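Local coordinates for protein dihydrofolate reductase (Enterococcus faecalis, PDB 4M7U) that catalyses the NADPH-dependent reduction of 7,8-dihydrofolate to tetrahydrofolate, a step probably needed for glycine, purine and DNA precursor synthesis, at residues A[20-25]-A[132-137]. Residues are numbered along the deposited sequence; the frame is centred on the assembly and turned at random.
Sequences GVIGKE and GDTFFP. With NAP (NADP nicotinamide-adenine-dinucleotide phosphate), chain B.
G20 C and V21 CG2 both meet the F135 ring obliquely, F135 CE2 lying 3.6 Å from V21 CG2; with chi1 175°, V21 CG1 is anti to the backbone N and approaches G132 CA, while CG2, beside the backbone N, meets the ring. The F136 ring carries P137 CD over one face, offset toward the rim, and also stacks with W14, while the CB of F136 touches I22 CG2. Two short antiparallel strands, 21-23 and 134-135, join here through main-chain bonds. F136 N gives G20 O a 2.8 Å bond, nearly straight at 164°. I22 N reaches T134 O at 2.9 Å, and G23 N adds a weak bond to the same oxygen. G23 O in turn accepts both D133 N and T134 N, each at 3.1 Å. Both doubled pairings fit classic beta bulges, and the register moves by one residue between V21 and G23. Beyond them D133 OD2 receives E25 N (2.8 Å) on the syn side, tilted 20° from the carboxylate plane, while T134 OG1 donates to D133 OD1 at 2.6 Å, which would limit rotation of the carboxylate. The cofactor lies alongside: D133 O is 3.1 Å from NAP C5N, and T134 OG1 is 3.5 Å from NAP C6N. The bonding thus ties strand 21-23, which bears the NADP(+)-binding residue I22, to the segment bordering the nicotinamide, consistent with a shared wall of the cofactor pocket.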
ATOM      1  N   GLY A  20      -3.638 -14.830  -1.301  1.00 10.40           N
ATOM      2  CA  GLY A  20      -2.790 -13.742  -1.747  1.00 10.72           C
ATOM      3  C   GLY A  20      -3.516 -12.787  -2.694  1.00 12.61           C
ATOM      4  O   GLY A  20      -2.896 -11.887  -3.264  1.00 13.85           O
ATOM      5  N   VAL A  21      -4.823 -12.967  -2.871  1.00 10.22           N
ATOM      6  CA  VAL A  21      -5.602 -12.023  -3.697  1.00 18.06           C
ATOM      7  C   VAL A  21      -5.653 -10.631  -3.064  1.00 17.00           C
ATOM      8  O   VAL A  21      -5.991 -10.504  -1.876  1.00 15.38           O
ATOM      9  CB  VAL A  21      -7.078 -12.478  -3.916  1.00 14.81           C
ATOM     10  CG1 VAL A  21      -7.848 -11.401  -4.671  1.00 13.29           C
ATOM     11  CG2 VAL A  21      -7.152 -13.815  -4.672  1.00 13.13           C
ATOM     12  N   ILE A  22      -5.345  -9.593  -3.853  1.00 16.38           N
ATOM     13  CA  ILE A  22      -5.450  -8.195  -3.399  1.00 13.43           C
ATOM     14  C   ILE A  22      -6.431  -7.346  -4.208  1.00 19.85           C
ATOM     15  O   ILE A  22      -6.810  -6.245  -3.796  1.00 15.13           O
ATOM     16  CB  ILE A  22      -4.093  -7.463  -3.403  1.00 15.87           C
ATOM     17  CG1 ILE A  22      -3.465  -7.484  -4.807  1.00 17.60           C
ATOM     18  CG2 ILE A  22      -3.164  -8.045  -2.342  1.00  8.48           C
ATOM     19  CD1 ILE A  22      -2.218  -6.596  -4.946  1.00 11.14           C
ATOM     20  N   GLY A  23      -6.840  -7.853  -5.361  1.00 15.42           N
ATOM     21  CA  GLY A  23      -7.784  -7.129  -6.189  1.00 14.23           C
ATOM     22  C   GLY A  23      -8.450  -7.952  -7.280  1.00 20.56           C
ATOM     23  O   GLY A  23      -7.997  -9.056  -7.626  1.00 17.98           O
ATOM     24  N   LYS A  24      -9.541  -7.407  -7.807  1.00 20.11           N
ATOM     25  CA  LYS A  24     -10.272  -7.986  -8.929  1.00 26.92           C
ATOM     26  C   LYS A  24     -10.874  -6.868  -9.776  1.00 35.75           C
ATOM     27  O   LYS A  24     -11.688  -6.084  -9.266  1.00 39.74           O
ATOM     28  CB  LYS A  24     -11.406  -8.868  -8.422  1.00 21.30           C
ATOM     29  CG  LYS A  24     -12.378  -9.289  -9.522  1.00 27.39           C
ATOM     30  CD  LYS A  24     -13.504 -10.154  -8.988  1.00 25.26           C
ATOM     31  CE  LYS A  24     -14.182 -10.962 -10.116  1.00 53.60           C
ATOM     32  NZ  LYS A  24     -14.848 -10.127 -11.166  1.00 47.02           N
ATOM     33  N   GLU A  25     -10.492  -6.806 -11.056  1.00 40.66           N
ATOM     34  CA  GLU A  25     -11.005  -5.788 -11.985  1.00 37.18           C
ATOM     35  C   GLU A  25     -10.844  -4.389 -11.373  1.00 46.39           C
ATOM     36  O   GLU A  25     -11.814  -3.621 -11.271  1.00 34.65           O
ATOM     37  CB  GLU A  25     -12.474  -6.064 -12.351  1.00 42.09           C
ATOM     38  CG  GLU A  25     -12.683  -7.159 -13.399  1.00 49.33           C
ATOM     39  CD  GLU A  25     -14.022  -7.883 -13.233  1.00 67.07           C
ATOM     40  OE1 GLU A  25     -14.600  -7.832 -12.122  1.00 59.74           O
ATOM     41  OE2 GLU A  25     -14.499  -8.507 -14.208  1.00 71.53           O
ATOM     42  N   GLY A 132     -10.385 -13.268  -7.510  1.00 17.47           N
ATOM     43  CA  GLY A 132      -9.678 -12.080  -7.938  1.00 22.00           C
ATOM     44  C   GLY A 132      -8.726 -12.412  -9.067  1.00 26.25           C
ATOM     45  O   GLY A 132      -8.536 -13.592  -9.396  1.00 18.42           O
ATOM     46  N   ASP A 133      -8.117 -11.381  -9.651  1.00 16.78           N
ATOM     47  CA  ASP A 133      -7.219 -11.574 -10.780  1.00 16.92           C
ATOM     48  C   ASP A 133      -5.832 -11.005 -10.479  1.00 29.45           C
ATOM     49  O   ASP A 133      -4.905 -11.174 -11.272  1.00 30.14           O
ATOM     50  CB  ASP A 133      -7.798 -10.910 -12.028  1.00 25.11           C
ATOM     51  CG  ASP A 133      -8.178  -9.457 -11.780  1.00 35.56           C
ATOM     52  OD1 ASP A 133      -7.417  -8.770 -11.073  1.00 24.41           O
ATOM     53  OD2 ASP A 133      -9.243  -9.005 -12.267  1.00 35.94           O
ATOM     54  N   THR A 134      -5.694 -10.334  -9.334  1.00 13.83           N
ATOM     55  CA  THR A 134      -4.429  -9.697  -8.966  1.00 14.56           C
ATOM     56  C   THR A 134      -3.944 -10.136  -7.585  1.00 15.84           C
ATOM     57  O   THR A 134      -4.672 -10.044  -6.590  1.00 16.45           O
ATOM     58  CB  THR A 134      -4.553  -8.164  -8.965  1.00 21.86           C
ATOM     59  OG1 THR A 134      -5.195  -7.730 -10.173  1.00 27.17           O
ATOM     60  CG2 THR A 134      -3.169  -7.519  -8.845  1.00 24.81           C
ATOM     61  N   PHE A 135      -2.700 -10.584  -7.525  1.00 14.53           N
ATOM     62  CA  PHE A 135      -2.166 -11.202  -6.331  1.00 19.29           C
ATOM     63  C   PHE A 135      -1.006 -10.411  -5.776  1.00 19.63           C
ATOM     64  O   PHE A 135      -0.282  -9.746  -6.526  1.00 15.75           O
ATOM     65  CB  PHE A 135      -1.704 -12.623  -6.665  1.00 18.15           C
ATOM     66  CG  PHE A 135      -2.822 -13.514  -7.113  1.00 19.98           C
ATOM     67  CD1 PHE A 135      -3.326 -13.424  -8.402  1.00 15.41           C
ATOM     68  CD2 PHE A 135      -3.395 -14.420  -6.234  1.00 20.38           C
ATOM     69  CE1 PHE A 135      -4.379 -14.232  -8.813  1.00 27.14           C
ATOM     70  CE2 PHE A 135      -4.446 -15.233  -6.639  1.00 18.03           C
ATOM     71  CZ  PHE A 135      -4.939 -15.138  -7.929  1.00 21.86           C
ATOM     72  N   PHE A 136      -0.827 -10.482  -4.461  1.00 16.96           N
ATOM     73  CA  PHE A 136       0.377  -9.936  -3.877  1.00 12.76           C
ATOM     74  C   PHE A 136       1.560 -10.668  -4.498  1.00 16.92           C
ATOM     75  O   PHE A 136       1.528 -11.887  -4.644  1.00 17.64           O
ATOM     76  CB  PHE A 136       0.384 -10.084  -2.360  1.00 19.04           C
ATOM     77  CG  PHE A 136       1.484  -9.324  -1.723  1.00 12.70           C
ATOM     78  CD1 PHE A 136       1.376  -7.953  -1.558  1.00 16.51           C
ATOM     79  CD2 PHE A 136       2.657  -9.961  -1.360  1.00 15.31           C
ATOM     80  CE1 PHE A 136       2.412  -7.231  -1.006  1.00 14.09           C
ATOM     81  CE2 PHE A 136       3.690  -9.254  -0.803  1.00 14.17           C
ATOM     82  CZ  PHE A 136       3.569  -7.881  -0.628  1.00 13.36           C
ATOM     83  N   PRO A 137       2.606  -9.923  -4.889  1.00 14.22           N
ATOM     84  CA  PRO A 137       3.693 -10.527  -5.659  1.00 16.25           C
ATOM     85  C   PRO A 137       4.620 -11.355  -4.793  1.00 17.87           C
ATOM     86  O   PRO A 137       4.615 -11.238  -3.566  1.00 16.09           O
ATOM     87  CB  PRO A 137       4.452  -9.310  -6.193  1.00 16.94           C
ATOM     88  CG  PRO A 137       4.229  -8.258  -5.115  1.00 18.26           C
ATOM     89  CD  PRO A 137       2.797  -8.471  -4.702  1.00 17.91           C
TER
HETATM   90  PA  NAP B 201      -0.595  -1.463 -10.332  0.61 21.34           P
HETATM   91  O1A NAP B 201       0.723  -1.895  -9.617  0.61 13.92           O
HETATM   92  O2A NAP B 201      -1.553  -0.761  -9.389  0.61 14.61           O
HETATM   93  O5B NAP B 201      -0.255  -0.444 -11.471  0.61 20.41           O
HETATM   94  C5B NAP B 201       0.614  -0.808 -12.503  0.61 15.59           C
HETATM   95  C4B NAP B 201       1.013   0.383 -13.316  0.61 17.63           C
HETATM   96  O4B NAP B 201       1.673   1.489 -12.551  0.61 19.58           O
HETATM   97  C3B NAP B 201       1.763   0.236 -14.618  0.61 20.03           C
HETATM   98  O3B NAP B 201       1.188  -0.382 -15.707  0.61 18.73           O
HETATM   99  C2B NAP B 201       2.337   1.591 -14.795  0.39 17.68           C
HETATM  100  O2B NAP B 201       1.579   2.582 -15.385  0.39 19.54           O
HETATM  101  C1B NAP B 201       2.867   1.766 -13.388  0.61 18.56           C
HETATM  102  N9A NAP B 201       4.169   1.700 -12.801  0.61 20.83           N
HETATM  103  C8A NAP B 201       4.553   0.771 -11.924  0.61 19.07           C
HETATM  104  N7A NAP B 201       5.952   0.941 -11.716  0.39 21.95           N
HETATM  105  C5A NAP B 201       6.388   1.987 -12.531  0.39 22.76           C
HETATM  106  C6A NAP B 201       7.655   2.557 -12.716  0.39 20.95           C
HETATM  107  N6A NAP B 201       8.783   2.047 -11.980  0.61 16.74           N
HETATM  108  N1A NAP B 201       7.778   3.566 -13.573  0.61 22.39           N
HETATM  109  C2A NAP B 201       6.699   4.055 -14.265  0.39 18.35           C
HETATM  110  N3A NAP B 201       5.439   3.489 -14.084  0.39 19.02           N
HETATM  111  C4A NAP B 201       5.323   2.469 -13.219  0.39 21.53           C
HETATM  112  O3  NAP B 201      -1.309  -2.686 -11.036  0.61 20.89           O
HETATM  113  PN  NAP B 201      -1.176  -4.208 -10.609  0.61 20.82           P
HETATM  114  O1N NAP B 201       0.258  -4.726 -10.947  0.61 28.82           O
HETATM  115  O2N NAP B 201      -1.458  -4.428  -9.138  0.61 17.80           O
HETATM  116  O5D NAP B 201      -2.301  -4.955 -11.436  0.61 26.98           O
HETATM  117  C5D NAP B 201      -3.437  -4.202 -11.788  0.61 21.65           C
HETATM  118  C4D NAP B 201      -4.179  -4.583 -13.056  0.61 31.70           C
HETATM  119  O4D NAP B 201      -3.654  -5.674 -13.910  0.61 28.70           O
HETATM  120  C3D NAP B 201      -5.702  -4.713 -13.059  0.61 20.25           C
HETATM  121  O3D NAP B 201      -6.436  -3.832 -13.727  0.61 38.17           O
HETATM  122  C2D NAP B 201      -5.963  -6.162 -13.358  0.61 24.92           C
HETATM  123  O2D NAP B 201      -7.181  -6.584 -13.851  0.61 32.32           O
HETATM  124  C1D NAP B 201      -4.706  -6.693 -14.017  0.61 31.99           C
HETATM  125  N1N NAP B 201      -4.341  -8.082 -14.158  0.61 37.40           N
HETATM  126  C2N NAP B 201      -5.069  -9.108 -14.887  0.61 28.53           C
HETATM  127  C3N NAP B 201      -4.478 -10.514 -15.042  0.61 29.83           C
HETATM  128  C7N NAP B 201      -4.852 -11.258 -16.272  0.61 27.26           C
HETATM  129  O7N NAP B 201      -4.937 -10.636 -17.323  0.61 31.84           O
HETATM  130  N7N NAP B 201      -5.494 -12.527 -16.157  0.61 23.51           N
HETATM  131  C4N NAP B 201      -3.300 -10.976 -14.146  0.61 33.30           C
HETATM  132  C5N NAP B 201      -2.779  -9.882 -13.175  0.61 30.05           C
HETATM  133  C6N NAP B 201      -3.433  -8.489 -13.112  0.61 33.81           C
HETATM  134  P2B NAP B 201       1.614   2.694 -16.953  0.61 19.40           P
HETATM  135  O1X NAP B 201       1.097   1.356 -17.577  0.61 16.71           O
HETATM  136  O2X NAP B 201       0.647   3.845 -17.368  0.39 20.91           O
HETATM  137  O3X NAP B 201       3.036   2.958 -17.391  0.61 16.59           O